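Long-range contact in 33 kDa chaperonin (Thermotoga maritima, PDB 1VQ0), which probably acts as a redox-regulated molecular chaperone that protects thermally unfolding and oxidatively damaged proteins from irreversible aggregation: residues Asp21-Phe26 with Ile187-Leu192. Numbering follows the deposited sequence.
Sequences DHKVRF and IIDRTL. With EDO (1,2-ethanediol), chain F.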
loop_
_atom_site.group_PDB
_atom_site.type_symbol
_atom_site.label_atom_id
_atom_site.label_comp_id
_atom_site.label_asym_id
_atom_site.label_seq_id
_atom_site.Cartn_x
_atom_site.Cartn_y
_atom_site.Cartn_z
ATOM N N ASP A 21 -24.720 3.515 -20.867
ATOM C CA ASP A 21 -23.959 2.485 -21.596
ATOM C C ASP A 21 -22.824 1.957 -20.774
ATOM O O ASP A 21 -21.704 1.886 -21.269
ATOM C CB ASP A 21 -23.408 3.007 -22.952
ATOM C CG ASP A 21 -24.488 3.535 -23.863
ATOM O OD1 ASP A 21 -25.515 2.839 -24.036
ATOM O OD2 ASP A 21 -24.389 4.642 -24.453
ATOM N N HIS A 22 -23.121 1.629 -19.512
ATOM C CA HIS A 22 -22.168 0.981 -18.609
ATOM C C HIS A 22 -20.944 1.806 -18.242
ATOM O O HIS A 22 -19.956 1.248 -17.759
ATOM C CB HIS A 22 -21.714 -0.381 -19.174
ATOM C CG HIS A 22 -22.824 -1.363 -19.296
ATOM N ND1 HIS A 22 -23.529 -1.543 -20.471
ATOM C CD2 HIS A 22 -23.379 -2.198 -18.390
ATOM C CE1 HIS A 22 -24.468 -2.446 -20.281
ATOM N NE2 HIS A 22 -24.401 -2.858 -19.027
ATOM N N LYS A 23 -20.991 3.119 -18.457
ATOM C CA LYS A 23 -19.860 4.006 -18.085
ATOM C C LYS A 23 -19.874 4.415 -16.622
ATOM O O LYS A 23 -18.859 4.862 -16.099
ATOM C CB LYS A 23 -19.844 5.233 -18.997
ATOM C CG LYS A 23 -19.642 4.830 -20.441
ATOM C CD LYS A 23 -19.065 5.930 -21.310
ATOM C CE LYS A 23 -19.105 5.536 -22.761
ATOM N NZ LYS A 23 -19.096 6.823 -23.537
ATOM N N VAL A 24 -21.038 4.280 -15.972
ATOM C CA VAL A 24 -21.192 4.557 -14.538
ATOM C C VAL A 24 -21.821 3.335 -13.882
ATOM O O VAL A 24 -22.691 2.696 -14.447
ATOM C CB VAL A 24 -22.121 5.781 -14.258
ATOM C CG1 VAL A 24 -22.163 6.165 -12.723
ATOM C CG2 VAL A 24 -21.744 6.998 -15.112
ATOM N N ARG A 25 -21.356 3.032 -12.690
ATOM C CA ARG A 25 -21.900 1.980 -11.840
ATOM C C ARG A 25 -22.390 2.600 -10.529
ATOM O O ARG A 25 -21.891 3.625 -10.091
ATOM C CB ARG A 25 -20.872 0.838 -11.606
ATOM C CG ARG A 25 -19.710 1.151 -10.681
ATOM C CD ARG A 25 -18.624 0.065 -10.686
ATOM N NE ARG A 25 -17.560 0.340 -9.726
ATOM C CZ ARG A 25 -16.421 -0.345 -9.623
ATOM N NH1 ARG A 25 -16.094 -1.309 -10.470
ATOM N NH2 ARG A 25 -15.591 -0.064 -8.657
ATOM N N PHE A 26 -23.429 1.998 -9.953
ATOM C CA PHE A 26 -23.973 2.479 -8.693
ATOM C C PHE A 26 -24.331 1.300 -7.796
ATOM O O PHE A 26 -24.642 0.194 -8.293
ATOM C CB PHE A 26 -25.225 3.358 -8.903
ATOM C CG PHE A 26 -26.390 2.625 -9.501
ATOM C CD1 PHE A 26 -27.210 1.834 -8.702
ATOM C CD2 PHE A 26 -26.642 2.700 -10.862
ATOM C CE1 PHE A 26 -28.238 1.113 -9.260
ATOM C CE2 PHE A 26 -27.662 1.982 -11.429
ATOM C CZ PHE A 26 -28.460 1.180 -10.610
ATOM N N ILE A 187 -17.450 6.381 -11.798
ATOM C CA ILE A 187 -17.255 6.483 -13.231
ATOM C C ILE A 187 -16.199 5.487 -13.645
ATOM O O ILE A 187 -15.015 5.672 -13.385
ATOM C CB ILE A 187 -16.898 7.905 -13.655
ATOM C CG1 ILE A 187 -18.098 8.820 -13.362
ATOM C CG2 ILE A 187 -16.603 7.914 -15.108
ATOM C CD1 ILE A 187 -17.849 10.361 -13.525
ATOM N N ILE A 188 -16.644 4.402 -14.262
ATOM C CA ILE A 188 -15.715 3.343 -14.628
ATOM C C ILE A 188 -15.222 3.517 -16.064
ATOM O O ILE A 188 -14.320 2.815 -16.479
ATOM C CB ILE A 188 -16.313 1.927 -14.389
ATOM C CG1 ILE A 188 -17.697 1.815 -15.055
ATOM C CG2 ILE A 188 -16.323 1.632 -12.866
ATOM C CD1 ILE A 188 -18.211 0.361 -15.240
ATOM N N ASP A 189 -15.799 4.469 -16.791
ATOM C CA ASP A 189 -15.344 4.796 -18.152
ATOM C C ASP A 189 -15.354 6.320 -18.322
ATOM O O ASP A 189 -16.371 6.963 -18.684
ATOM C CB ASP A 189 -16.250 4.115 -19.171
ATOM C CG ASP A 189 -15.828 4.352 -20.604
ATOM O OD1 ASP A 189 -14.967 5.207 -20.946
ATOM O OD2 ASP A 189 -16.329 3.656 -21.481
ATOM N N ARG A 190 -14.182 6.887 -18.078
ATOM C CA ARG A 190 -13.992 8.324 -18.107
ATOM C C ARG A 190 -14.188 9.031 -19.445
ATOM O O ARG A 190 -14.044 10.248 -19.497
ATOM C CB ARG A 190 -12.607 8.617 -17.574
ATOM C CG ARG A 190 -12.505 8.625 -16.032
ATOM C CD ARG A 190 -11.068 8.672 -15.509
ATOM N NE ARG A 190 -10.263 7.555 -16.025
ATOM C CZ ARG A 190 -8.978 7.319 -15.742
ATOM N NH1 ARG A 190 -8.299 8.101 -14.903
ATOM N NH2 ARG A 190 -8.363 6.289 -16.315
ATOM N N THR A 191 -14.510 8.308 -20.521
ATOM C CA THR A 191 -15.011 8.958 -21.739
ATOM C C THR A 191 -16.474 9.446 -21.623
ATOM O O THR A 191 -16.997 10.064 -22.550
ATOM C CB THR A 191 -14.826 8.077 -23.036
ATOM O OG1 THR A 191 -15.710 6.933 -23.050
ATOM C CG2 THR A 191 -13.407 7.527 -23.115
ATOM N N LEU A 192 -17.118 9.186 -20.495
ATOM C CA LEU A 192 -18.474 9.662 -20.226
ATOM C C LEU A 192 -18.631 11.180 -20.405
ATOM O O LEU A 192 -17.933 11.969 -19.771
ATOM C CB LEU A 192 -18.867 9.289 -18.785
ATOM C CG LEU A 192 -20.244 9.814 -18.335
ATOM C CD1 LEU A 192 -21.332 8.991 -18.939
ATOM C CD2 LEU A 192 -20.422 9.844 -16.806
HETATM C C1 EDO F . -12.785 -2.650 -5.307
HETATM O O1 EDO F . -11.686 -1.818 -4.999
HETATM C C2 EDO F . -13.116 -2.865 -6.784
HETATM O O2 EDO F . -13.307 -1.656 -7.551
#
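Lys23 O accepts two backbone N-H groups, Ile188 N at 2.9 Å and Asp189 N at 3.2 Å, where strand 24-30 begins in the large mixed sheet of Hsp33 and its antiparallel neighbour 176-187 ends. Both donors approach from the same face of the carbonyl plane, Ile188 N tilted 31° from it. Next to this, Val24 and Ile187 form an antiparallel non-hydrogen-bonded pair, CA to CA 4.6 Å. On the other edge of the strand, Lys23 and Val24 lie opposite a single residue of strand 13-19, a classic beta bulge.

Beyond the pairing the chain makes a type I turn from Asp189 to Leu192, closed by Leu192 N to Asp189 O. Asp189 OD1 accepts Thr191 N, an Asx turn, and separately Thr191 OG1 at 2.8 Å, which comes from above the carboxylate plane. Asp189 CG lies anti to the backbone N (chi1 -178°), which sets the carboxylate carbon beside the extended Lys23 chain, whose CD is 3.6 Å from Asp189 OD2. Lys23 NZ makes a weak hydrogen bond to Thr191 OG1; it lies 4.7 Å from Asp189 OD2, not in contact, although the opposite charges probably attract.

On the sheet face carrying Val24 and Ile187, Val24 CG2 touches Leu192 CD2 at 3.6 Å; helix 194-205 reaches Ile187 and Leu192 through Val197, and Phe227 meets Val24. Arg25 lies across Ile188 at about a right angle, with Ile188 CG2 over one guanidinium face. Arg25 NH2 bonds Gln186 OE1 and, at the guanidinium edge and in its plane, donates to O2 of a 1,2-ethanediol, probably from the crystallisation liquor, at 3.0 Å and an N-H...O angle of 154°.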